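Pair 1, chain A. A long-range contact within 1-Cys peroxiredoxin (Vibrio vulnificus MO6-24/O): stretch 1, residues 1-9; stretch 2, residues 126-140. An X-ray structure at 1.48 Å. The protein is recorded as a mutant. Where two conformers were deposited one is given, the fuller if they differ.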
# COMPACT_ATOMS: atom_id res chain seq x y z
N MET A 1 0.95 14.87 15.39
CA MET A 1 -0.42 14.82 14.90
C MET A 1 -1.40 15.04 16.04
O MET A 1 -1.00 15.03 17.21
CB MET A 1 -0.71 13.48 14.23
CG MET A 1 -0.98 12.35 15.20
SD MET A 1 -1.00 10.76 14.36
CE MET A 1 0.68 10.70 13.75
N ILE A 2 -2.67 15.22 15.71
CA ILE A 2 -3.71 15.40 16.71
C ILE A 2 -3.75 14.22 17.70
O ILE A 2 -3.49 13.07 17.33
CB ILE A 2 -5.10 15.60 16.04
CG1 ILE A 2 -6.15 16.03 17.06
CG2 ILE A 2 -5.52 14.34 15.28
CD1 ILE A 2 -7.37 16.70 16.44
N ALA A 3 -4.08 14.51 18.95
CA ALA A 3 -4.19 13.48 19.96
C ALA A 3 -5.64 13.17 20.27
O ALA A 3 -6.52 14.04 20.14
CB ALA A 3 -3.47 13.90 21.23
N GLN A 4 -5.89 11.94 20.69
CA GLN A 4 -7.18 11.56 21.23
C GLN A 4 -7.47 12.42 22.44
O GLN A 4 -6.56 12.73 23.23
CB GLN A 4 -7.21 10.06 21.57
CG GLN A 4 -6.99 9.22 20.32
CD GLN A 4 -6.85 7.74 20.58
OE1 GLN A 4 -6.96 6.93 19.65
NE2 GLN A 4 -6.60 7.37 21.83
N GLY A 5 -8.72 12.83 22.57
CA GLY A 5 -9.13 13.72 23.64
C GLY A 5 -9.09 15.18 23.24
O GLY A 5 -9.63 16.04 23.95
N GLN A 6 -8.46 15.48 22.11
CA GLN A 6 -8.45 16.85 21.61
C GLN A 6 -9.65 17.09 20.71
O GLN A 6 -10.10 16.20 19.99
CB GLN A 6 -7.17 17.16 20.82
CG GLN A 6 -5.88 17.10 21.63
CD GLN A 6 -4.72 17.78 20.93
OE1 GLN A 6 -4.19 17.28 19.93
NE2 GLN A 6 -4.32 18.95 21.42
N THR A 7 -10.17 18.31 20.76
CA THR A 7 -11.18 18.73 19.82
C THR A 7 -10.55 18.86 18.43
O THR A 7 -9.39 19.26 18.31
CB THR A 7 -11.79 20.07 20.29
OG1 THR A 7 -12.34 19.89 21.61
CG2 THR A 7 -12.88 20.55 19.35
N LEU A 8 -11.29 18.50 17.38
CA LEU A 8 -10.82 18.72 16.02
C LEU A 8 -10.41 20.18 15.81
O LEU A 8 -10.98 21.08 16.46
CB LEU A 8 -11.91 18.39 15.00
CG LEU A 8 -12.27 16.94 14.75
CD1 LEU A 8 -13.51 16.88 13.85
CD2 LEU A 8 -11.10 16.21 14.12
N PRO A 9 -9.47 20.42 14.89
CA PRO A 9 -9.21 21.81 14.50
C PRO A 9 -10.50 22.51 14.13
O PRO A 9 -11.37 21.92 13.50
CB PRO A 9 -8.31 21.66 13.26
CG PRO A 9 -7.71 20.30 13.37
CD PRO A 9 -8.68 19.45 14.12
N ALA A 126 -8.52 6.77 10.12
CA ALA A 126 -9.93 6.77 10.46
C ALA A 126 -10.09 7.18 11.91
O ALA A 126 -9.23 6.87 12.75
CB ALA A 126 -10.57 5.41 10.21
N MET A 127 -11.17 7.91 12.17
CA MET A 127 -11.48 8.45 13.48
C MET A 127 -12.89 8.12 13.92
O MET A 127 -13.81 8.05 13.09
CB MET A 127 -11.39 9.97 13.48
CG MET A 127 -10.06 10.59 13.30
SD MET A 127 -10.41 12.37 13.22
CE MET A 127 -8.72 12.96 13.17
N ILE A 128 -13.06 7.98 15.23
CA ILE A 128 -14.37 8.15 15.85
C ILE A 128 -14.33 9.49 16.59
O ILE A 128 -13.42 9.74 17.39
CB ILE A 128 -14.70 7.02 16.83
CG1 ILE A 128 -14.71 5.67 16.11
CG2 ILE A 128 -16.05 7.27 17.53
CD1 ILE A 128 -14.73 4.46 17.04
N ILE A 129 -15.30 10.33 16.30
CA ILE A 129 -15.36 11.69 16.84
C ILE A 129 -16.67 11.85 17.61
O ILE A 129 -17.74 11.65 17.05
CB ILE A 129 -15.29 12.74 15.72
CG1 ILE A 129 -14.12 12.41 14.79
CG2 ILE A 129 -15.14 14.14 16.31
CD1 ILE A 129 -14.23 13.04 13.43
N ASP A 130 -16.58 12.21 18.88
CA ASP A 130 -17.76 12.38 19.72
C ASP A 130 -17.93 13.84 20.07
O ASP A 130 -17.10 14.41 20.78
CB ASP A 130 -17.65 11.54 20.98
CG ASP A 130 -17.79 10.05 20.70
OD1 ASP A 130 -18.91 9.62 20.35
OD2 ASP A 130 -16.79 9.30 20.83
N ASN A 131 -18.99 14.45 19.55
CA ASN A 131 -19.22 15.88 19.74
C ASN A 131 -17.96 16.69 19.42
O ASN A 131 -17.56 17.58 20.18
CB ASN A 131 -19.68 16.17 21.17
CG ASN A 131 -20.14 17.61 21.37
OD1 ASN A 131 -20.86 18.19 20.55
ND2 ASN A 131 -19.71 18.21 22.48
N GLY A 132 -17.30 16.36 18.32
CA GLY A 132 -16.13 17.12 17.90
C GLY A 132 -14.82 16.73 18.55
O GLY A 132 -13.78 17.25 18.14
N VAL A 133 -14.86 15.85 19.54
CA VAL A 133 -13.65 15.39 20.23
C VAL A 133 -13.18 14.09 19.61
O VAL A 133 -13.95 13.14 19.50
CB VAL A 133 -13.92 15.20 21.73
CG1 VAL A 133 -12.67 14.70 22.44
CG2 VAL A 133 -14.40 16.51 22.33
N VAL A 134 -11.91 14.03 19.20
CA VAL A 134 -11.35 12.79 18.66
C VAL A 134 -11.24 11.76 19.76
O VAL A 134 -10.46 11.92 20.69
CB VAL A 134 -9.97 13.05 18.04
CG1 VAL A 134 -9.37 11.74 17.53
CG2 VAL A 134 -10.11 14.06 16.90
N THR A 135 -12.03 10.69 19.69
CA THR A 135 -12.01 9.65 20.71
C THR A 135 -11.10 8.50 20.30
O THR A 135 -10.38 7.93 21.12
CB THR A 135 -13.43 9.12 20.97
OG1 THR A 135 -14.24 10.18 21.49
CG2 THR A 135 -13.41 7.96 21.95
N THR A 136 -11.15 8.16 19.01
CA THR A 136 -10.33 7.09 18.44
C THR A 136 -9.66 7.61 17.17
O THR A 136 -10.32 8.22 16.35
CB THR A 136 -11.16 5.84 18.08
OG1 THR A 136 -11.71 5.26 19.27
CG2 THR A 136 -10.29 4.80 17.38
N LEU A 137 -8.36 7.38 17.02
CA LEU A 137 -7.64 7.73 15.79
C LEU A 137 -6.72 6.58 15.42
O LEU A 137 -5.80 6.23 16.19
CB LEU A 137 -6.84 9.02 15.95
CG LEU A 137 -5.84 9.33 14.82
CD1 LEU A 137 -6.55 9.55 13.50
CD2 LEU A 137 -5.03 10.56 15.19
N ASN A 138 -6.95 6.00 14.24
CA ASN A 138 -6.11 4.93 13.71
C ASN A 138 -5.46 5.43 12.43
O ASN A 138 -6.16 5.77 11.48
CB ASN A 138 -6.92 3.66 13.42
CG ASN A 138 -7.56 3.06 14.66
OD1 ASN A 138 -7.04 3.19 15.76
ND2 ASN A 138 -8.70 2.39 14.48
N VAL A 139 -4.13 5.47 12.40
CA VAL A 139 -3.39 5.98 11.25
C VAL A 139 -2.64 4.83 10.58
O VAL A 139 -2.04 3.99 11.26
CB VAL A 139 -2.40 7.09 11.68
CG1 VAL A 139 -1.68 7.65 10.47
CG2 VAL A 139 -3.14 8.22 12.42
N GLU A 140 -2.69 4.79 9.25
CA GLU A 140 -1.95 3.76 8.51
C GLU A 140 -0.45 3.84 8.83
O GLU A 140 0.12 4.92 8.92
CB GLU A 140 -2.18 3.90 7.00
CG GLU A 140 -1.54 2.78 6.16
CD GLU A 140 -1.61 3.00 4.65
OE1 GLU A 140 -1.70 4.16 4.19
OE2 GLU A 140 -1.54 1.99 3.92
O HOH W 1 -4.36 7.54 17.99

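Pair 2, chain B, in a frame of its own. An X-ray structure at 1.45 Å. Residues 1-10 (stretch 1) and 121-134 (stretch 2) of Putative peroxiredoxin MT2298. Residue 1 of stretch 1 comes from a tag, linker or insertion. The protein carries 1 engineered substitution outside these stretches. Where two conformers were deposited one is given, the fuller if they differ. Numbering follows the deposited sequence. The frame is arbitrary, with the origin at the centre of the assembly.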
# COMPACT_ATOMS: atom_id res chain seq x y z
N SER B 1 6.49 -2.53 -22.76
CA SER B 1 5.30 -3.28 -23.31
C SER B 1 5.06 -4.62 -22.63
O SER B 1 5.97 -5.31 -22.19
CB SER B 1 5.45 -3.49 -24.82
OG SER B 1 4.99 -2.35 -25.53
N MET B 2 3.78 -4.98 -22.58
CA MET B 2 3.32 -6.26 -22.04
C MET B 2 4.09 -7.40 -22.70
O MET B 2 4.24 -7.43 -23.93
CB MET B 2 1.82 -6.39 -22.33
CG MET B 2 1.15 -7.68 -21.88
SD MET B 2 -0.38 -7.97 -22.81
CE MET B 2 0.19 -8.60 -24.40
N LEU B 3 4.55 -8.36 -21.91
CA LEU B 3 5.19 -9.55 -22.47
C LEU B 3 4.19 -10.33 -23.30
O LEU B 3 3.01 -10.40 -22.96
CB LEU B 3 5.75 -10.44 -21.37
CG LEU B 3 6.92 -9.90 -20.53
CD1 LEU B 3 7.30 -10.94 -19.50
CD2 LEU B 3 8.14 -9.53 -21.37
N ASN B 4 4.66 -10.93 -24.39
CA ASN B 4 3.78 -11.60 -25.33
C ASN B 4 3.80 -13.10 -25.18
O ASN B 4 4.71 -13.68 -24.57
CB ASN B 4 4.16 -11.21 -26.77
CG ASN B 4 3.71 -9.80 -27.12
OD1 ASN B 4 2.51 -9.51 -27.13
ND2 ASN B 4 4.65 -8.92 -27.38
N VAL B 5 2.78 -13.73 -25.75
CA VAL B 5 2.71 -15.18 -25.85
C VAL B 5 3.99 -15.68 -26.53
O VAL B 5 4.43 -15.13 -27.55
CB VAL B 5 1.46 -15.61 -26.66
CG1 VAL B 5 1.44 -17.12 -26.85
CG2 VAL B 5 0.19 -15.14 -25.97
N GLY B 6 4.60 -16.71 -25.93
CA GLY B 6 5.86 -17.23 -26.41
C GLY B 6 7.02 -16.90 -25.51
O GLY B 6 7.99 -17.66 -25.44
N ALA B 7 6.94 -15.77 -24.81
CA ALA B 7 8.02 -15.35 -23.95
C ALA B 7 8.10 -16.24 -22.72
O ALA B 7 7.11 -16.82 -22.27
CB ALA B 7 7.83 -13.90 -23.53
N THR B 8 9.30 -16.32 -22.15
CA THR B 8 9.49 -16.98 -20.88
C THR B 8 9.02 -16.02 -19.79
O THR B 8 9.42 -14.86 -19.76
CB THR B 8 10.96 -17.36 -20.66
OG1 THR B 8 11.36 -18.28 -21.69
CG2 THR B 8 11.17 -18.01 -19.29
N ALA B 9 8.14 -16.51 -18.93
CA ALA B 9 7.63 -15.71 -17.80
C ALA B 9 8.76 -15.36 -16.82
O ALA B 9 9.42 -16.27 -16.32
CB ALA B 9 6.57 -16.50 -17.06
N PRO B 10 8.97 -14.05 -16.52
CA PRO B 10 10.02 -13.70 -15.56
C PRO B 10 9.78 -14.36 -14.21
O PRO B 10 8.64 -14.36 -13.73
CB PRO B 10 9.90 -12.17 -15.46
CG PRO B 10 9.45 -11.78 -16.82
CD PRO B 10 8.52 -12.87 -17.27
N VAL B 121 -1.28 -16.44 -18.44
CA VAL B 121 -1.26 -17.84 -18.08
C VAL B 121 0.12 -18.38 -18.45
O VAL B 121 0.59 -18.16 -19.59
CB VAL B 121 -2.36 -18.64 -18.78
CG1 VAL B 121 -2.16 -20.12 -18.49
CG2 VAL B 121 -3.74 -18.16 -18.35
N VAL B 122 0.75 -19.02 -17.47
CA VAL B 122 2.09 -19.58 -17.60
C VAL B 122 1.93 -21.07 -17.63
O VAL B 122 1.31 -21.67 -16.74
CB VAL B 122 3.01 -19.18 -16.41
CG1 VAL B 122 4.42 -19.70 -16.61
CG2 VAL B 122 3.04 -17.67 -16.23
N ASP B 123 2.49 -21.73 -18.65
CA ASP B 123 2.30 -23.16 -18.73
C ASP B 123 3.29 -23.89 -17.82
O ASP B 123 4.09 -23.25 -17.12
CB ASP B 123 2.33 -23.67 -20.19
CG ASP B 123 3.70 -23.66 -20.82
OD1 ASP B 123 4.74 -23.50 -20.13
OD2 ASP B 123 3.75 -23.87 -22.06
N ARG B 124 3.26 -25.21 -17.84
CA ARG B 124 4.06 -26.01 -16.90
C ARG B 124 5.56 -25.94 -17.19
O ARG B 124 6.37 -26.36 -16.37
CB ARG B 124 3.59 -27.46 -16.91
CG ARG B 124 2.23 -27.67 -16.25
CD ARG B 124 1.88 -29.15 -16.20
NE ARG B 124 1.56 -29.68 -17.52
CZ ARG B 124 0.32 -29.80 -18.01
NH1 ARG B 124 0.14 -30.30 -19.22
NH2 ARG B 124 -0.73 -29.42 -17.29
N SER B 125 5.94 -25.41 -18.35
CA SER B 125 7.34 -25.20 -18.70
C SER B 125 7.78 -23.74 -18.55
O SER B 125 8.90 -23.40 -18.89
CB SER B 125 7.60 -25.64 -20.15
OG SER B 125 7.10 -24.68 -21.06
N GLY B 126 6.90 -22.87 -18.05
CA GLY B 126 7.26 -21.48 -17.77
C GLY B 126 7.09 -20.50 -18.93
O GLY B 126 7.63 -19.39 -18.89
N ILE B 127 6.34 -20.90 -19.95
CA ILE B 127 6.14 -20.08 -21.13
C ILE B 127 4.76 -19.42 -21.03
O ILE B 127 3.78 -20.07 -20.65
CB ILE B 127 6.25 -20.94 -22.42
CG1 ILE B 127 7.62 -21.62 -22.50
CG2 ILE B 127 5.97 -20.09 -23.65
CD1 ILE B 127 8.79 -20.68 -22.71
N ILE B 128 4.70 -18.14 -21.37
CA ILE B 128 3.43 -17.38 -21.42
C ILE B 128 2.61 -17.89 -22.60
O ILE B 128 3.09 -17.90 -23.75
CB ILE B 128 3.68 -15.85 -21.53
CG1 ILE B 128 4.35 -15.34 -20.26
CG2 ILE B 128 2.38 -15.10 -21.80
CD1 ILE B 128 4.90 -13.93 -20.37
N ARG B 129 1.41 -18.36 -22.31
CA ARG B 129 0.50 -18.91 -23.32
C ARG B 129 -0.75 -18.06 -23.54
O ARG B 129 -1.51 -18.29 -24.49
CB ARG B 129 0.10 -20.34 -22.93
CG ARG B 129 1.28 -21.31 -22.87
CD ARG B 129 1.95 -21.50 -24.22
NE ARG B 129 3.14 -22.36 -24.14
CZ ARG B 129 3.98 -22.58 -25.15
NH1 ARG B 129 3.78 -22.01 -26.33
NH2 ARG B 129 5.04 -23.37 -24.97
N PHE B 130 -0.98 -17.11 -22.62
CA PHE B 130 -2.06 -16.16 -22.73
C PHE B 130 -1.53 -14.86 -22.11
O PHE B 130 -0.80 -14.92 -21.10
CB PHE B 130 -3.29 -16.65 -21.95
CG PHE B 130 -4.39 -15.64 -21.85
CD1 PHE B 130 -5.29 -15.43 -22.88
CD2 PHE B 130 -4.52 -14.84 -20.72
CE1 PHE B 130 -6.31 -14.49 -22.78
CE2 PHE B 130 -5.50 -13.90 -20.62
CZ PHE B 130 -6.39 -13.69 -21.64
N ALA B 131 -1.89 -13.73 -22.72
CA ALA B 131 -1.42 -12.42 -22.24
C ALA B 131 -2.38 -11.33 -22.62
O ALA B 131 -2.75 -11.18 -23.78
CB ALA B 131 -0.03 -12.12 -22.78
N GLU B 132 -2.80 -10.53 -21.63
CA GLU B 132 -3.61 -9.37 -21.92
C GLU B 132 -3.26 -8.26 -20.95
O GLU B 132 -2.70 -8.53 -19.86
CB GLU B 132 -5.09 -9.68 -21.80
CG GLU B 132 -5.55 -9.90 -20.37
CD GLU B 132 -7.00 -10.25 -20.18
OE1 GLU B 132 -7.80 -10.18 -21.16
OE2 GLU B 132 -7.36 -10.60 -19.02
N MET B 133 -3.60 -7.03 -21.32
CA MET B 133 -3.51 -5.91 -20.39
C MET B 133 -4.58 -4.88 -20.66
O MET B 133 -4.60 -4.26 -21.72
CB MET B 133 -2.14 -5.22 -20.45
CG MET B 133 -1.89 -4.29 -19.27
SD MET B 133 -0.51 -3.15 -19.49
CE MET B 133 -1.16 -1.99 -20.69
N LYS B 134 -5.48 -4.73 -19.70
CA LYS B 134 -6.50 -3.70 -19.73
C LYS B 134 -6.14 -2.54 -18.81
O LYS B 134 -5.31 -2.68 -17.90
CB LYS B 134 -7.87 -4.29 -19.39
CG LYS B 134 -8.27 -5.47 -20.28
CD LYS B 134 -8.30 -5.06 -21.74
CE LYS B 134 -9.04 -6.09 -22.59
NZ LYS B 134 -8.37 -7.42 -22.49
O HOH W 2 8.89 -19.01 -16.25

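Superposing N, CA and C of 14 central residues brings pair 2 onto pair 1 with an RMSD of 0.7 Å. In both, an N-terminal segment without regular secondary structure lies against a hairpin and makes a single beta bridge: Thr A7 with Val A133 (CA-CA 4.2 Å) in pair 1, and Thr B8 with Ile B127 (CA-CA 4.6 Å) in pair 2. The buried areas are nearly equal, 646 and 643 Å².

The shared frame is held by three backbone hydrogen bonds at matched positions. Gly A5 N donates to Val A134 O (2.7 Å), as Gly B6 N does to Ile B128 O (2.9 Å). Val A134 N donates to Gln A6 O and Ile B128 N to Ala B7 O, each at 2.9 Å. Leu A8 N reaches Gly A132 O and Ala B9 N reaches Gly B126 O, again both at 2.9 Å. The N-H...acceptor angles, 161° to 174°, support all six assignments.

A type II turn precedes the bridge in each segment, from Ala A3 to Gln A6 and from Asn B4 to Ala B7. Its glycine, Gly A5 or Gly B6, has phi/psi of 93/-13 or 108/-29, where a CB would jam against the preceding carbonyl oxygen. The same constraint applies to the hairpin glycines, Gly A132 and Gly B126, whose CA atoms superpose within 0.4 Å. The hairpin turns themselves differ: type I' from Asp A130 to Val A133, type I from Asp B123 to Gly B126. Pair 2 has one more residue here, since Asn A131 matches Ser B125 and Arg B124 has no counterpart.

The apolar packing is distributed differently around the best-matched position, Val A134 = Ile B128 (CA-CA 0.1 Å). In pair 1 the segment supplies the bulk: Leu A8 CD2 lies 3.7 Å from Val A134 CG2, and Leu A8 CD1 lies 3.9 Å from Ile A129 CD1. Pair 2 has the small Ala B9 at that place, with CB 3.8 Å from Val B122 CG2 and 4.1 Å from Ile B128 CG1. Here the larger hairpin residue extends to the segment, placing Ile B128 CD1 3.7 Å from Leu B3 CB; its 100 Å² of covered surface exceeds the 75 Å² of Val A134.

Gln A4 and Val B5 are equivalent but chemically unlike. Gln A4 OE1 accepts a hydrogen bond from Leu A137 N (3.0 Å, 154°), adding a side-chain anchor to the backbone set. Water 1 donates to Leu A137 O (2.7 Å) and, weakly, to Gln A4 OE1 (3.1 Å). Val B5 instead makes a loose apolar contact, CG2 to Ala B131 CB at 4.4 Å.

Nearer the N terminus, Met A1 SD packs 3.8 Å from Val A139 CG2 and 4.1 Å from Leu A137 CD2. Its counterpart Met B2 places CE 3.9 Å from the smaller Ala B131 CB and SD 4.0 Å from Met B133 CB.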